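Local coordinates for protein putative ketosteroid isomerase (Parabacteroides distasonis ATCC 8503, PDB 3KE7) that is of unknown function but adopts the SnoaL-like fold of the NTF2 clan and may act as a ketosteroid isomerase, at residues B[56-59]-B[60-63]. Residues are numbered along the deposited sequence; the frame is centred on the assembly and turned at random. Where two conformers were deposited one is given.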
# COMPACT_ATOMS: atom_id res chain seq x y z
N GLY B 56 -1.43 -5.83 13.50
CA GLY B 56 -0.79 -6.93 14.16
C GLY B 56 -1.25 -8.28 13.69
O GLY B 56 -2.40 -8.47 13.32
N LEU B 57 -0.34 -9.24 13.74
CA LEU B 57 -0.62 -10.55 13.29
C LEU B 57 -1.69 -11.23 14.07
O LEU B 57 -2.44 -12.04 13.51
CB LEU B 57 0.65 -11.37 13.34
CG LEU B 57 0.62 -12.74 12.66
CD1 LEU B 57 0.32 -12.62 11.19
CD2 LEU B 57 2.04 -13.41 12.86
N GLU B 58 -1.82 -10.98 15.38
CA GLU B 58 -2.86 -11.65 16.12
C GLU B 58 -4.26 -11.21 15.69
O GLU B 58 -5.16 -12.04 15.59
CB GLU B 58 -2.64 -11.53 17.63
CG GLU B 58 -1.38 -12.27 18.06
CD GLU B 58 -1.30 -13.67 17.41
OE1 GLU B 58 -2.25 -14.47 17.57
OE2 GLU B 58 -0.31 -13.97 16.70
N GLN B 59 -4.43 -9.93 15.39
CA GLN B 59 -5.70 -9.41 14.85
C GLN B 59 -5.96 -9.99 13.48
O GLN B 59 -7.10 -10.36 13.15
CB GLN B 59 -5.72 -7.90 14.73
CG GLN B 59 -6.12 -7.17 15.98
CD GLN B 59 -6.22 -5.67 15.76
OE1 GLN B 59 -6.25 -5.18 14.62
NE2 GLN B 59 -6.26 -4.92 16.86
N LEU B 60 -4.92 -10.04 12.65
CA LEU B 60 -5.05 -10.61 11.31
C LEU B 60 -5.51 -12.08 11.41
O LEU B 60 -6.38 -12.52 10.67
CB LEU B 60 -3.74 -10.50 10.53
CG LEU B 60 -3.90 -10.89 9.06
CD1 LEU B 60 -4.72 -9.85 8.26
CD2 LEU B 60 -2.52 -11.11 8.44
N ARG B 61 -4.86 -12.84 12.27
CA ARG B 61 -5.18 -14.25 12.49
C ARG B 61 -6.63 -14.42 12.90
O ARG B 61 -7.34 -15.23 12.32
CB ARG B 61 -4.23 -14.85 13.52
CG ARG B 61 -4.51 -16.32 13.74
CD ARG B 61 -3.76 -16.87 14.95
NE ARG B 61 -2.41 -16.34 15.02
CZ ARG B 61 -1.38 -16.75 14.29
NH1 ARG B 61 -1.52 -17.74 13.40
NH2 ARG B 61 -0.19 -16.15 14.46
N THR B 62 -7.09 -13.65 13.87
CA THR B 62 -8.48 -13.70 14.31
C THR B 62 -9.45 -13.43 13.17
O THR B 62 -10.46 -14.12 13.02
CB THR B 62 -8.68 -12.69 15.46
OG1 THR B 62 -7.81 -13.08 16.52
CG2 THR B 62 -10.16 -12.68 15.94
N TYR B 63 -9.15 -12.44 12.34
CA TYR B 63 -9.98 -12.11 11.19
C TYR B 63 -10.03 -13.28 10.18
O TYR B 63 -11.10 -13.72 9.74
CB TYR B 63 -9.43 -10.85 10.52
CG TYR B 63 -10.20 -10.38 9.34
CD1 TYR B 63 -11.52 -10.02 9.46
CD2 TYR B 63 -9.60 -10.27 8.09
CE1 TYR B 63 -12.24 -9.58 8.37
CE2 TYR B 63 -10.29 -9.79 7.01
CZ TYR B 63 -11.62 -9.47 7.15
OH TYR B 63 -12.39 -9.02 6.07
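The carbonyl oxygen Glu58 O takes two bonds from one residue. Thr62 N reaches it at 3.0 Å, as in any helix, and the hydroxyl Thr62 OG1 adds a second bond to Glu58 O, also at 3.0 Å. The two donors come from opposite faces of the carbonyl plane. The threonine hydroxyl can fold back in this way because OG1 lies anti to its own carbonyl carbon (chi1 -60°), beside the backbone N. In the conformer given, the side chain of Glu58 is held as well. Arg61, three residues further along the helix, grips its carboxylate side-on with two nitrogens. Arg61 NE meets Glu58 OE1 at 3.2 Å, and Arg61 NH2 meets Glu58 OE2 at 3.1 Å. Both oxygens are approached on their syn sides, and carboxylate and guanidinium planes are 23° apart. The two side chains run side by side, and the bend of Arg61 at chi3 (-40°) turns its head alongside the acid. Leu57 CD2 also comes within 3.9 Å of Arg61 NH2. With an alanine at Arg61, the Glu58 carboxylate would probably lose its charged mate and be freer to turn. Leu57 CD1 touches Leu60 CD2 at 4.2 Å. Buried Leu60 continues inward onto Val43 and Tyr45, while Leu57 packs on Val36 of helix 34-38. Outside the segments, Gln59 OE1 accepts from Glu55 N and Tyr63 OH bonds to Asp47 and Ser49. Gly56 is the N-cap residue, and its carbonyl O receives Leu60 N at 3.0 Å. These are the first two turns of helix 57-65, an amphipathic alpha-helix with an i to i+3 salt bridge on its outer side and leucines facing the body of the fold, in a SnoaL-like domain of the NTF2 clan.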